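PDB 2P4G: bacterial bifunctional deaminase-reductase C-terminal domain-containing protein, which probably acts as an NADP-dependent reductase in riboflavin biosynthesis, reducing 5-amino-6-(5-phosphoribosylamino)uracil as its RibD relatives do. Local coordinates for residues A[139-144]-A[177-182]. Numbering follows the deposited sequence.
Sequences LVITQQ and KIAFDA
Strand 139-143 packs against segment 177-182 of helix 175-184 and comes nearest it at Ile141 and Ala179, whose CA atoms lie 6.5 Å apart. Ile141 carries the contact, and its two branches go to different helix residues. Its CG2, anti to the backbone N, meets CG2 of Ile178 at 4.0 Å, and the two isoleucine side chains cross at a slant. CG1 of Ile141, the other branch, stands anti to the carbonyl carbon (chi1 -51°) and packs against CB of Ala179, also at 4.0 Å. Ile178 touches through its CG2 methyl, while the end of its side chain leads away from the strand. The contact is made by aliphatic carbons alone, and no hydrogen bond joins the segments. The CB of Thr142 points away from the helix, and its OG1 is hydrogen-bonded to Ser116 O and Trp152 NE1. Strand 139-143 runs parallel between strands 111-115 and 166-169, and side chains of the helix touch all three. Ala179 reaches Leu115 on one neighbour, and Ile178 and Ala182 touch Ala169 and Ile167 on the other. The contact thus belongs to the helix-on-sheet layer of the dihydrofolate reductase-like RibD C-terminal domain, next to strand 166-169, the outermost strand of its mainly parallel sheet within this chain.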
ATOM      1  N   LEU A 139       7.301  30.041   3.256  1.00 71.22           N
ATOM      2  CA  LEU A 139       6.064  30.641   3.656  1.00 71.04           C
ATOM      3  C   LEU A 139       5.520  29.712   4.759  1.00 70.87           C
ATOM      4  O   LEU A 139       5.294  28.525   4.530  1.00 69.83           O
ATOM      5  CB  LEU A 139       5.121  30.735   2.452  1.00 71.25           C
ATOM      6  CG  LEU A 139       3.705  31.257   2.687  1.00 70.65           C
ATOM      7  CD1 LEU A 139       3.724  32.666   3.280  1.00 69.36           C
ATOM      8  CD2 LEU A 139       2.895  31.186   1.373  1.00 68.63           C
ATOM      9  N   VAL A 140       5.345  30.249   5.963  1.00 71.08           N
ATOM     10  CA  VAL A 140       4.806  29.468   7.068  1.00 70.93           C
ATOM     11  C   VAL A 140       3.311  29.725   7.181  1.00 72.61           C
ATOM     12  O   VAL A 140       2.872  30.876   7.170  1.00 73.42           O
ATOM     13  CB  VAL A 140       5.519  29.770   8.392  1.00 70.35           C
ATOM     14  CG1 VAL A 140       4.855  28.972   9.569  1.00 65.87           C
ATOM     15  CG2 VAL A 140       6.986  29.428   8.244  1.00 65.46           C
ATOM     16  N   ILE A 141       2.539  28.641   7.242  1.00 72.86           N
ATOM     17  CA  ILE A 141       1.089  28.718   7.393  1.00 71.90           C
ATOM     18  C   ILE A 141       0.720  28.042   8.727  1.00 71.82           C
ATOM     19  O   ILE A 141       0.952  26.857   8.918  1.00 70.38           O
ATOM     20  CB  ILE A 141       0.317  28.012   6.236  1.00 71.39           C
ATOM     21  CG1 ILE A 141       0.796  28.483   4.849  1.00 71.39           C
ATOM     22  CG2 ILE A 141      -1.209  28.183   6.424  1.00 64.47           C
ATOM     23  CD1 ILE A 141       0.452  29.879   4.494  1.00 71.46           C
ATOM     24  N   THR A 142       0.138  28.818   9.629  1.00 72.62           N
ATOM     25  CA  THR A 142      -0.262  28.344  10.929  1.00 72.42           C
ATOM     26  C   THR A 142      -1.716  28.758  11.216  1.00 73.90           C
ATOM     27  O   THR A 142      -2.440  29.217  10.327  1.00 75.49           O
ATOM     28  CB  THR A 142       0.717  28.875  11.997  1.00 72.13           C
ATOM     29  OG1 THR A 142       0.370  28.333  13.274  1.00 68.72           O
ATOM     30  CG2 THR A 142       0.704  30.386  12.053  1.00 66.45           C
ATOM     31  N   GLN A 143      -2.144  28.592  12.456  1.00 74.26           N
ATOM     32  CA  GLN A 143      -3.511  28.880  12.840  1.00 74.90           C
ATOM     33  C   GLN A 143      -3.501  29.542  14.204  1.00 75.82           C
ATOM     34  O   GLN A 143      -2.675  29.217  15.026  1.00 78.13           O
ATOM     35  CB  GLN A 143      -4.276  27.559  12.880  1.00 74.89           C
ATOM     36  CG  GLN A 143      -5.769  27.685  12.976  1.00 78.59           C
ATOM     37  CD  GLN A 143      -6.509  26.469  12.416  1.00 87.06           C
ATOM     38  OE1 GLN A 143      -5.989  25.342  12.377  1.00 83.53           O
ATOM     39  NE2 GLN A 143      -7.743  26.701  11.983  1.00 95.45           N
ATOM     40  N   GLN A 144      -4.391  30.487  14.453  1.00 78.10           N
ATOM     41  CA  GLN A 144      -4.500  31.051  15.791  1.00 79.53           C
ATOM     42  C   GLN A 144      -4.958  29.931  16.699  1.00 81.37           C
ATOM     43  O   GLN A 144      -6.032  29.378  16.473  1.00 81.22           O
ATOM     44  CB  GLN A 144      -5.511  32.185  15.836  1.00 79.59           C
ATOM     45  CG  GLN A 144      -5.542  32.942  17.161  1.00 81.43           C
ATOM     46  CD  GLN A 144      -4.430  33.973  17.281  1.00 85.01           C
ATOM     47  OE1 GLN A 144      -4.157  34.730  16.345  1.00 87.21           O
ATOM     48  NE2 GLN A 144      -3.787  34.016  18.445  1.00 87.30           N
ATOM     49  N   LYS A 177      -6.548  24.762   2.704  1.00 80.59           N
ATOM     50  CA  LYS A 177      -7.353  25.681   1.895  0.50 80.37           C
ATOM     51  C   LYS A 177      -6.694  27.053   1.900  1.00 80.42           C
ATOM     52  O   LYS A 177      -6.584  27.720   0.865  1.00 79.06           O
ATOM     53  CB  LYS A 177      -8.778  25.762   2.460  0.50 79.29           C
ATOM     54  CG  LYS A 177      -9.571  27.037   2.147  0.50 83.00           C
ATOM     55  CD  LYS A 177     -10.085  27.084   0.709  0.50 83.48           C
ATOM     56  CE  LYS A 177     -11.281  28.009   0.580  0.50 79.10           C
ATOM     57  NZ  LYS A 177     -11.835  27.985  -0.797  0.50 80.51           N
ATOM     58  N   ILE A 178      -6.261  27.466   3.088  1.00 79.69           N
ATOM     59  CA  ILE A 178      -5.615  28.752   3.279  1.00 78.77           C
ATOM     60  C   ILE A 178      -4.305  28.821   2.490  1.00 78.47           C
ATOM     61  O   ILE A 178      -4.032  29.805   1.804  1.00 79.80           O
ATOM     62  CB  ILE A 178      -5.335  29.004   4.777  1.00 78.52           C
ATOM     63  CG1 ILE A 178      -6.652  29.244   5.529  1.00 77.08           C
ATOM     64  CG2 ILE A 178      -4.363  30.204   4.961  1.00 83.22           C
ATOM     65  CD1 ILE A 178      -7.207  30.616   5.353  1.00 71.19           C
ATOM     66  N   ALA A 179      -3.495  27.778   2.599  1.00 76.76           N
ATOM     67  CA  ALA A 179      -2.227  27.738   1.891  1.00 77.61           C
ATOM     68  C   ALA A 179      -2.494  27.810   0.400  1.00 76.75           C
ATOM     69  O   ALA A 179      -1.847  28.566  -0.312  1.00 76.24           O
ATOM     70  CB  ALA A 179      -1.468  26.466   2.224  1.00 74.71           C
ATOM     71  N   PHE A 180      -3.446  26.992  -0.039  1.00 76.69           N
ATOM     72  CA  PHE A 180      -3.830  26.845  -1.440  1.00 77.52           C
ATOM     73  C   PHE A 180      -4.196  28.227  -1.990  1.00 76.48           C
ATOM     74  O   PHE A 180      -3.660  28.643  -3.011  1.00 77.84           O
ATOM     75  CB  PHE A 180      -4.991  25.838  -1.512  1.00 79.25           C
ATOM     76  CG  PHE A 180      -5.299  25.286  -2.898  1.00 82.15           C
ATOM     77  CD1 PHE A 180      -4.426  24.404  -3.530  1.00 81.32           C
ATOM     78  CD2 PHE A 180      -6.529  25.581  -3.525  1.00 87.86           C
ATOM     79  CE1 PHE A 180      -4.736  23.869  -4.797  1.00 87.77           C
ATOM     80  CE2 PHE A 180      -6.851  25.048  -4.785  1.00 88.63           C
ATOM     81  CZ  PHE A 180      -5.952  24.187  -5.423  1.00 88.77           C
ATOM     82  N   ASP A 181      -5.051  28.952  -1.266  1.00 74.39           N
ATOM     83  CA  ASP A 181      -5.444  30.313  -1.640  1.00 74.00           C
ATOM     84  C   ASP A 181      -4.285  31.312  -1.604  1.00 74.63           C
ATOM     85  O   ASP A 181      -4.138  32.123  -2.528  1.00 74.91           O
ATOM     86  CB  ASP A 181      -6.581  30.820  -0.733  1.00 72.48           C
ATOM     87  CG  ASP A 181      -7.853  29.969  -0.839  1.00 74.44           C
ATOM     88  OD1 ASP A 181      -7.971  29.132  -1.767  1.00 81.34           O
ATOM     89  OD2 ASP A 181      -8.733  30.123   0.027  1.00 71.58           O
ATOM     90  N   ALA A 182      -3.491  31.279  -0.531  1.00 73.20           N
ATOM     91  CA  ALA A 182      -2.323  32.166  -0.403  1.00 73.37           C
ATOM     92  C   ALA A 182      -1.372  31.995  -1.590  1.00 73.50           C
ATOM     93  O   ALA A 182      -0.784  32.960  -2.067  1.00 71.93           O
ATOM     94  CB  ALA A 182      -1.562  31.897   0.912  1.00 72.05           C
TER